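Local coordinates for putative hemin transport system, substrate-binding protein (Burkholderia cenocepacia J2315, PDB 5GIZ) that binds heme in the periplasm and probably hands it to an ABC-type importer for uptake into the bacterial cell, at residues H99-V104 with I176-A181; Q126-D131 with R254-V259; L156-T161 with L224-F229. All coordinates share one frame; numbering follows the deposited sequence.

Contact 1 (H99-V104 with I176-A181); sequences HDVESV and IRYAGA. With SO4 (sulfate ion), chain C.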
loop_
_atom_site.group_PDB
_atom_site.type_symbol
_atom_site.label_atom_id
_atom_site.label_comp_id
_atom_site.label_asym_id
_atom_site.label_seq_id
_atom_site.Cartn_x
_atom_site.Cartn_y
_atom_site.Cartn_z
ATOM N N HIS A 99 -7.543 -2.841 -4.864
ATOM C CA HIS A 99 -7.354 -1.390 -4.619
ATOM C C HIS A 99 -8.623 -0.630 -4.341
ATOM O O HIS A 99 -8.862 0.431 -4.882
ATOM C CB HIS A 99 -6.631 -0.729 -5.792
ATOM C CG HIS A 99 -5.326 -1.358 -6.103
ATOM N ND1 HIS A 99 -4.971 -1.749 -7.374
ATOM C CD2 HIS A 99 -4.287 -1.674 -5.302
ATOM C CE1 HIS A 99 -3.776 -2.295 -7.333
ATOM N NE2 HIS A 99 -3.337 -2.264 -6.092
ATOM N N ASP A 100 -9.437 -1.186 -3.476
ATOM C CA ASP A 100 -10.589 -0.510 -2.981
ATOM C C ASP A 100 -10.881 -0.907 -1.533
ATOM O O ASP A 100 -10.255 -1.814 -0.943
ATOM C CB ASP A 100 -11.799 -0.679 -3.954
ATOM C CG ASP A 100 -12.387 -2.082 -4.040
ATOM O OD1 ASP A 100 -12.128 -2.947 -3.186
ATOM O OD2 ASP A 100 -13.118 -2.291 -5.046
ATOM N N VAL A 101 -11.796 -0.173 -0.918
ATOM C CA VAL A 101 -12.101 -0.382 0.465
ATOM C C VAL A 101 -12.686 -1.774 0.675
ATOM O O VAL A 101 -12.332 -2.446 1.648
ATOM C CB VAL A 101 -12.989 0.711 1.126
ATOM C CG1 VAL A 101 -14.310 0.762 0.455
ATOM C CG2 VAL A 101 -13.136 0.484 2.639
ATOM N N GLU A 102 -13.498 -2.277 -0.258
ATOM C CA GLU A 102 -14.026 -3.628 -0.026
ATOM C C GLU A 102 -12.930 -4.669 0.027
ATOM O O GLU A 102 -13.026 -5.661 0.783
ATOM C CB GLU A 102 -15.039 -4.014 -1.093
ATOM C CG GLU A 102 -15.818 -5.259 -0.701
ATOM C CD GLU A 102 -16.660 -4.919 0.518
ATOM O OE1 GLU A 102 -17.584 -4.090 0.395
ATOM O OE2 GLU A 102 -16.289 -5.422 1.581
ATOM N N SER A 103 -11.907 -4.506 -0.797
ATOM C CA SER A 103 -10.797 -5.424 -0.830
ATOM C C SER A 103 -10.057 -5.427 0.555
ATOM O O SER A 103 -9.599 -6.475 1.002
ATOM C CB SER A 103 -9.858 -4.981 -1.974
ATOM O OG SER A 103 -8.768 -5.855 -2.041
ATOM N N VAL A 104 -10.015 -4.292 1.252
ATOM C CA VAL A 104 -9.365 -4.237 2.547
ATOM C C VAL A 104 -10.249 -4.981 3.540
ATOM O O VAL A 104 -9.755 -5.723 4.387
ATOM C CB VAL A 104 -9.176 -2.807 3.071
ATOM C CG1 VAL A 104 -8.561 -2.782 4.456
ATOM C CG2 VAL A 104 -8.412 -1.990 2.061
ATOM N N ILE A 176 -5.713 8.575 -4.811
ATOM C CA ILE A 176 -5.902 9.937 -5.320
ATOM C C ILE A 176 -7.407 10.211 -5.418
ATOM O O ILE A 176 -7.896 11.236 -4.947
ATOM C CB ILE A 176 -5.240 10.073 -6.666
ATOM C CG1 ILE A 176 -3.711 10.185 -6.481
ATOM C CG2 ILE A 176 -5.756 11.283 -7.420
ATOM C CD1 ILE A 176 -2.956 9.987 -7.750
ATOM N N ARG A 177 -8.173 9.263 -5.982
ATOM C CA ARG A 177 -9.611 9.442 -6.043
ATOM C C ARG A 177 -10.311 9.393 -4.695
ATOM O O ARG A 177 -11.221 10.215 -4.440
ATOM C CB ARG A 177 -10.230 8.402 -6.944
ATOM C CG ARG A 177 -9.907 8.691 -8.404
ATOM C CD ARG A 177 -10.560 7.655 -9.341
ATOM N NE ARG A 177 -9.896 6.366 -9.263
ATOM C CZ ARG A 177 -10.428 5.221 -8.851
ATOM N NH1 ARG A 177 -11.712 5.142 -8.507
ATOM N NH2 ARG A 177 -9.658 4.131 -8.830
ATOM N N TYR A 178 -9.879 8.542 -3.764
ATOM C CA TYR A 178 -10.479 8.561 -2.438
ATOM C C TYR A 178 -10.269 9.892 -1.686
ATOM O O TYR A 178 -11.080 10.291 -0.858
ATOM C CB TYR A 178 -9.948 7.414 -1.576
ATOM C CG TYR A 178 -10.517 6.050 -1.904
ATOM C CD1 TYR A 178 -11.898 5.871 -2.100
ATOM C CD2 TYR A 178 -9.702 4.916 -1.928
ATOM C CE1 TYR A 178 -12.432 4.618 -2.313
ATOM C CE2 TYR A 178 -10.232 3.677 -2.147
ATOM C CZ TYR A 178 -11.599 3.515 -2.324
ATOM O OH TYR A 178 -12.159 2.237 -2.569
ATOM N N ALA A 179 -9.144 10.540 -1.975
ATOM C CA ALA A 179 -8.837 11.799 -1.348
ATOM C C ALA A 179 -9.496 12.987 -2.033
ATOM O O ALA A 179 -9.169 14.124 -1.652
ATOM C CB ALA A 179 -7.346 11.998 -1.254
ATOM N N GLY A 180 -10.390 12.766 -2.994
ATOM C CA GLY A 180 -11.149 13.858 -3.607
ATOM C C GLY A 180 -10.446 14.479 -4.786
ATOM O O GLY A 180 -10.813 15.578 -5.204
ATOM N N ALA A 181 -9.433 13.824 -5.317
ATOM C CA ALA A 181 -8.671 14.329 -6.430
ATOM C C ALA A 181 -8.839 13.463 -7.675
ATOM O O ALA A 181 -9.621 12.509 -7.658
ATOM C CB ALA A 181 -7.215 14.445 -6.035
HETATM S S SO4 C . -15.114 2.514 -4.202
HETATM O O1 SO4 C . -14.653 1.895 -3.008
HETATM O O2 SO4 C . -16.252 1.775 -4.833
HETATM O O3 SO4 C . -15.482 3.919 -3.980
HETATM O O4 SO4 C . -14.152 2.561 -5.255
HETATM O O HOH W 1 -10.277 1.383 -7.565
#

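Contact 2 (Q126-D131 with R254-V259); sequences QRFDRD and RLPLAV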
loop_
_atom_site.group_PDB
_atom_site.type_symbol
_atom_site.label_atom_id
_atom_site.label_comp_id
_atom_site.label_asym_id
_atom_site.label_seq_id
_atom_site.Cartn_x
_atom_site.Cartn_y
_atom_site.Cartn_z
ATOM N N GLN A 126 -15.654 -3.537 12.450
ATOM C CA GLN A 126 -16.545 -2.523 12.929
ATOM C C GLN A 126 -15.792 -1.200 13.152
ATOM O O GLN A 126 -16.272 -0.152 12.775
ATOM C CB GLN A 126 -17.202 -3.044 14.181
ATOM C CG GLN A 126 -18.123 -2.091 14.865
ATOM C CD GLN A 126 -18.581 -2.680 16.202
ATOM O OE1 GLN A 126 -17.799 -2.794 17.145
ATOM N NE2 GLN A 126 -19.779 -3.112 16.259
ATOM N N ARG A 127 -14.582 -1.264 13.715
ATOM C CA ARG A 127 -13.748 -0.046 13.919
ATOM C C ARG A 127 -13.352 0.572 12.590
ATOM O O ARG A 127 -13.473 1.775 12.353
ATOM C CB ARG A 127 -12.437 -0.377 14.680
ATOM C CG ARG A 127 -12.628 -0.952 16.068
ATOM C CD ARG A 127 -11.429 -0.789 17.004
ATOM N NE ARG A 127 -10.167 -1.388 16.554
ATOM C CZ ARG A 127 -9.839 -2.680 16.645
ATOM N NH1 ARG A 127 -10.673 -3.596 17.159
ATOM N NH2 ARG A 127 -8.643 -3.062 16.210
ATOM N N PHE A 128 -12.845 -0.280 11.699
ATOM C CA PHE A 128 -12.455 0.120 10.381
ATOM C C PHE A 128 -13.604 0.833 9.661
ATOM O O PHE A 128 -13.423 1.919 9.090
ATOM C CB PHE A 128 -11.976 -1.099 9.592
ATOM C CG PHE A 128 -11.599 -0.786 8.209
ATOM C CD1 PHE A 128 -12.545 -0.794 7.203
ATOM C CD2 PHE A 128 -10.278 -0.509 7.865
ATOM C CE1 PHE A 128 -12.223 -0.557 5.895
ATOM C CE2 PHE A 128 -9.944 -0.262 6.563
ATOM C CZ PHE A 128 -10.903 -0.286 5.556
ATOM N N ASP A 129 -14.794 0.237 9.703
ATOM C CA ASP A 129 -15.951 0.810 9.014
ATOM C C ASP A 129 -16.380 2.156 9.562
ATOM O O ASP A 129 -16.706 3.050 8.810
ATOM C CB ASP A 129 -17.148 -0.143 9.061
ATOM C CG ASP A 129 -17.010 -1.337 8.131
ATOM O OD1 ASP A 129 -16.085 -1.376 7.280
ATOM O OD2 ASP A 129 -17.859 -2.288 8.199
ATOM N N ARG A 130 -16.268 2.331 10.891
ATOM C CA ARG A 130 -16.556 3.611 11.522
ATOM C C ARG A 130 -15.522 4.632 11.068
ATOM O O ARG A 130 -15.856 5.759 10.695
ATOM C CB ARG A 130 -16.565 3.422 13.049
ATOM C CG ARG A 130 -16.902 4.639 13.861
ATOM C CD ARG A 130 -17.139 4.215 15.306
ATOM N NE ARG A 130 -15.966 3.601 15.971
ATOM C CZ ARG A 130 -15.882 2.355 16.467
ATOM N NH1 ARG A 130 -16.901 1.485 16.402
ATOM N NH2 ARG A 130 -14.743 1.965 17.065
ATOM N N ASP A 131 -14.265 4.242 11.116
ATOM C CA ASP A 131 -13.233 5.159 10.680
ATOM C C ASP A 131 -13.352 5.513 9.197
ATOM O O ASP A 131 -13.085 6.660 8.769
ATOM C CB ASP A 131 -11.853 4.594 10.962
ATOM C CG ASP A 131 -11.539 4.505 12.444
ATOM O OD1 ASP A 131 -12.195 5.125 13.281
ATOM O OD2 ASP A 131 -10.597 3.821 12.791
ATOM N N ARG A 254 -5.144 0.681 7.946
ATOM C CA ARG A 254 -5.005 2.143 8.102
ATOM C C ARG A 254 -5.551 2.942 6.957
ATOM O O ARG A 254 -5.370 4.146 6.882
ATOM C CB ARG A 254 -3.524 2.535 8.321
ATOM C CG ARG A 254 -2.905 2.019 9.608
ATOM C CD ARG A 254 -1.462 2.502 9.822
ATOM N NE ARG A 254 -0.556 1.943 8.842
ATOM C CZ ARG A 254 0.673 2.433 8.547
ATOM N NH1 ARG A 254 1.091 3.577 9.081
ATOM N NH2 ARG A 254 1.445 1.813 7.672
ATOM N N LEU A 255 -6.289 2.276 6.063
ATOM C CA LEU A 255 -6.805 2.972 4.885
ATOM C C LEU A 255 -7.535 4.295 5.255
ATOM O O LEU A 255 -7.325 5.299 4.626
ATOM C CB LEU A 255 -7.719 2.067 4.045
ATOM C CG LEU A 255 -8.223 2.718 2.760
ATOM C CD1 LEU A 255 -7.171 2.947 1.708
ATOM C CD2 LEU A 255 -9.334 1.872 2.171
ATOM N N PRO A 256 -8.427 4.287 6.248
ATOM C CA PRO A 256 -9.153 5.519 6.577
ATOM C C PRO A 256 -8.213 6.658 6.972
ATOM O O PRO A 256 -8.381 7.778 6.477
ATOM C CB PRO A 256 -10.059 5.099 7.711
ATOM C CG PRO A 256 -10.263 3.620 7.477
ATOM C CD PRO A 256 -8.886 3.150 7.074
ATOM N N LEU A 257 -7.193 6.351 7.751
ATOM C CA LEU A 257 -6.198 7.366 8.121
ATOM C C LEU A 257 -5.345 7.773 6.974
ATOM O O LEU A 257 -5.028 8.948 6.821
ATOM C CB LEU A 257 -5.326 6.843 9.259
ATOM C CG LEU A 257 -4.289 7.817 9.824
ATOM C CD1 LEU A 257 -4.928 9.036 10.438
ATOM C CD2 LEU A 257 -3.418 7.033 10.791
ATOM N N ALA A 258 -4.960 6.819 6.132
ATOM C CA ALA A 258 -4.193 7.136 4.948
ATOM C C ALA A 258 -4.931 8.083 3.991
ATOM O O ALA A 258 -4.352 9.033 3.472
ATOM C CB ALA A 258 -3.806 5.875 4.215
ATOM N N VAL A 259 -6.204 7.797 3.736
ATOM C CA VAL A 259 -7.019 8.674 2.907
ATOM C C VAL A 259 -7.203 10.062 3.594
ATOM O O VAL A 259 -7.032 11.070 2.941
ATOM C CB VAL A 259 -8.352 8.008 2.599
ATOM C CG1 VAL A 259 -9.335 8.993 1.963
ATOM C CG2 VAL A 259 -8.170 6.830 1.659
#

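Contact 3 (L156-T161 with L224-F229); sequences LNHTGT and LATPGF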
loop_
_atom_site.group_PDB
_atom_site.type_symbol
_atom_site.label_atom_id
_atom_site.label_comp_id
_atom_site.label_asym_id
_atom_site.label_seq_id
_atom_site.Cartn_x
_atom_site.Cartn_y
_atom_site.Cartn_z
ATOM N N LEU A 156 6.196 6.786 -8.787
ATOM C CA LEU A 156 6.706 5.669 -8.002
ATOM C C LEU A 156 8.218 5.782 -7.815
ATOM O O LEU A 156 8.726 5.666 -6.713
ATOM C CB LEU A 156 6.374 4.349 -8.699
ATOM C CG LEU A 156 6.813 3.081 -7.941
ATOM C CD1 LEU A 156 6.193 3.043 -6.543
ATOM C CD2 LEU A 156 6.463 1.845 -8.737
ATOM N N ASN A 157 8.907 5.988 -8.923
ATOM C CA ASN A 157 10.353 6.034 -8.931
ATOM C C ASN A 157 10.848 6.674 -10.223
ATOM O O ASN A 157 10.046 7.102 -11.090
ATOM C CB ASN A 157 10.936 4.614 -8.736
ATOM C CG ASN A 157 10.629 3.682 -9.881
ATOM O OD1 ASN A 157 10.810 4.025 -11.043
ATOM N ND2 ASN A 157 10.183 2.473 -9.552
ATOM N N HIS A 158 12.179 6.744 -10.365
ATOM C CA HIS A 158 12.819 7.304 -11.538
ATOM C C HIS A 158 13.845 6.309 -12.022
ATOM O O HIS A 158 14.480 5.606 -11.218
ATOM C CB HIS A 158 13.610 8.572 -11.200
ATOM C CG HIS A 158 12.773 9.787 -10.977
ATOM N ND1 HIS A 158 12.033 9.975 -9.834
ATOM C CD2 HIS A 158 12.600 10.899 -11.727
ATOM C CE1 HIS A 158 11.417 11.144 -9.894
ATOM N NE2 HIS A 158 11.767 11.739 -11.027
ATOM N N THR A 159 14.020 6.247 -13.336
ATOM C CA THR A 159 15.230 5.672 -13.919
ATOM C C THR A 159 15.935 6.808 -14.643
ATOM O O THR A 159 15.473 7.262 -15.704
ATOM C CB THR A 159 14.899 4.537 -14.896
ATOM O OG1 THR A 159 14.208 3.477 -14.222
ATOM C CG2 THR A 159 16.182 3.962 -15.471
ATOM N N GLY A 160 17.027 7.318 -14.065
ATOM C CA GLY A 160 17.662 8.508 -14.615
ATOM C C GLY A 160 16.715 9.687 -14.536
ATOM O O GLY A 160 16.071 9.909 -13.512
ATOM N N THR A 161 16.603 10.415 -15.638
ATOM C CA THR A 161 15.731 11.586 -15.695
ATOM C C THR A 161 14.256 11.244 -15.960
ATOM O O THR A 161 13.439 12.160 -16.072
ATOM C CB THR A 161 16.185 12.583 -16.786
ATOM O OG1 THR A 161 16.121 11.972 -18.092
ATOM C CG2 THR A 161 17.608 13.097 -16.505
ATOM N N LEU A 224 11.825 18.385 -8.678
ATOM C CA LEU A 224 11.204 19.484 -9.459
ATOM C C LEU A 224 12.050 19.870 -10.672
ATOM O O LEU A 224 11.543 20.445 -11.639
ATOM C CB LEU A 224 10.918 20.713 -8.561
ATOM C CG LEU A 224 9.740 20.503 -7.572
ATOM C CD1 LEU A 224 9.650 21.657 -6.573
ATOM C CD2 LEU A 224 8.407 20.368 -8.304
ATOM N N ALA A 225 13.319 19.506 -10.631
ATOM C CA ALA A 225 14.223 19.702 -11.764
ATOM C C ALA A 225 14.195 18.565 -12.789
ATOM O O ALA A 225 14.796 18.688 -13.862
ATOM C CB ALA A 225 15.617 19.869 -11.237
ATOM N N THR A 226 13.537 17.463 -12.470
ATOM C CA THR A 226 13.257 16.389 -13.446
ATOM C C THR A 226 12.753 17.030 -14.763
ATOM O O THR A 226 11.898 17.939 -14.731
ATOM C CB THR A 226 12.189 15.411 -12.906
ATOM O OG1 THR A 226 12.687 14.771 -11.734
ATOM C CG2 THR A 226 11.821 14.299 -13.955
ATOM N N PRO A 227 13.285 16.600 -15.924
ATOM C CA PRO A 227 12.875 17.251 -17.172
ATOM C C PRO A 227 11.383 17.282 -17.327
ATOM O O PRO A 227 10.710 16.265 -17.148
ATOM C CB PRO A 227 13.533 16.379 -18.240
ATOM C CG PRO A 227 14.790 15.919 -17.598
ATOM C CD PRO A 227 14.407 15.680 -16.154
ATOM N N GLY A 228 10.851 18.487 -17.563
ATOM C CA GLY A 228 9.453 18.654 -17.830
ATOM C C GLY A 228 8.652 19.061 -16.605
ATOM O O GLY A 228 7.558 19.576 -16.780
ATOM N N PHE A 229 9.157 18.803 -15.397
ATOM C CA PHE A 229 8.339 19.041 -14.189
ATOM C C PHE A 229 8.171 20.494 -13.895
ATOM O O PHE A 229 7.116 20.843 -13.421
ATOM C CB PHE A 229 8.891 18.356 -12.930
ATOM C CG PHE A 229 8.561 16.884 -12.848
ATOM C CD1 PHE A 229 8.894 16.008 -13.880
ATOM C CD2 PHE A 229 7.880 16.400 -11.763
ATOM C CE1 PHE A 229 8.550 14.662 -13.804
ATOM C CE2 PHE A 229 7.546 15.066 -11.686
ATOM C CZ PHE A 229 7.884 14.199 -12.699
#

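Contact 1 (H99-V104 with I176-A181)
Val101 N donates a hydrogen bond to the hydroxyl of Tyr178, 2.9 Å from N to OH, with an N-H...O angle of 147°. The tight part of the contact is built round this OH. Asp100 lies against it through carbon: its CB comes to 3.2 Å from Tyr178 OH. The hydroxyl also donates to a sulfate ion, probably from the crystallisation liquor, 2.6 Å from Tyr178 OH to sulfate O1, and this oxygen lies at the ring edge, in the ring plane. Arg136 shares the sulfate with Tyr178. The Val101 side chain crosses the tyrosine at about a right angle. Helix 101-114 begins here. Asp100 is its N-cap, and OD1 accepts from Ser103 N because CG sits between the backbone N and the carbonyl carbon (chi1 69°). On the other segment a Schellman motif with Gly180 at C-prime ends helix 171-178, so a helix start faces a helix end in the region between the two lobes of the binding protein. The loose side is solvent-mediated. One water donates to His99 O and accepts from Arg177 NH2, in the plane of the guanidinium. Arg177 also forms a salt bridge with Asp173.

Contact 2 (Q126-D131 with R254-V259)
Phe128 and Pro256 make the main apolar contact between these two helices. The two side chains cross at about a right angle. Pro256 CG sits over one face of the Phe128 ring, 4.0 Å above the plane and displaced toward the rim. The nearest carbons are Phe128 CE2 and Pro256 CD, 3.6 Å apart. The same CE2 also meets Leu255 CB at 4.1 Å, so this one ring carbon meets two successive residues. Phe128 gets there because CG is anti to the backbone N (chi1 178°), which carries the ring across the gap to helix 255-269.

A second group of contacts joins Asp131 to the proline by van der Waals contact. Its CB packs on Pro256 CB at 3.7 Å. The backbone O of Asp131 comes to 3.6 Å from the same Pro256 CB. No hydrogen bond links the two segments.

The polar groups turn to other partners. Asp129 forms a salt bridge with Arg105, and Arg254, the N-cap residue of helix 255-269, forms one with Glu17. Around the ring, Val101, Val104 and Ile108 of helix 101-114 add to the packing on Phe128. Trp132 touches both Leu255 and Pro256.

The two segments run nearly parallel, with axes 9.7 Å apart at closest approach and 20° between their directions. Helix 118-141 is the long helix that spans the two lobes, a hallmark of the heme, siderophore and vitamin B12 class of periplasmic binding proteins, and here helix 255-269 packs along it.

Contact 3 (L156-T161 with L224-F229)
Thr226 OG1 is held by two groups. His158 NE2 donates to Thr226 OG1 across the contact, 3.2 Å away, and OG1 is also hydrogen-bonded to Leu223 O, near the end of helix 220-225. The bond from the histidine is not in the ring plane: OG1 is tilted 31° out of it. The methyl of the same threonine lies at the ring edge instead, with Thr226 CG2 3.9 Å from His158 NE2. The two side chains approach from opposite directions. His158 has CG beside its backbone N (chi1 -76°), and this sends the imidazole off the strand toward the threonine.

The remaining contacts are through carbon and a carbonyl. Thr226 CG2 reaches Thr161 O at 3.4 Å. Thr161 CB rests on the proline ring, 3.6 Å from Pro227 CD, and the two side chains cross at about a right angle. Ala163 of strand 162-166 touches both His158 and Phe229.

The contact ties the turn of the beta hairpin of strands 151-159 and 162-166 to the loop after helix 220-225, in the C-terminal lobe. His158 has been seen at a heme site in this protein; in this apo chain the imidazole is hydrogen-bonded to Thr226.

Overall arrangement
Contacts 1 and 2 are neighbours, with centres 11 Å apart. They share one packed region: Val101 and Val104 of contact 1 lie on Phe128 of contact 2, and Tyr178 meets Val259. Contact 2 is the buried member and is held by apolar packing between helices. Contact 1 is a surface contact, where a tyrosine hydroxyl and a bridging water join the segments and a sulfate sits beside the hydroxyl. Contact 3 stands apart, with its centre 26 Å from that of contact 1 and 33 Å from that of contact 2. It is partly buried and lies inside one lobe. It joins a strand end to a loop through a histidine–threonine bond and a proline.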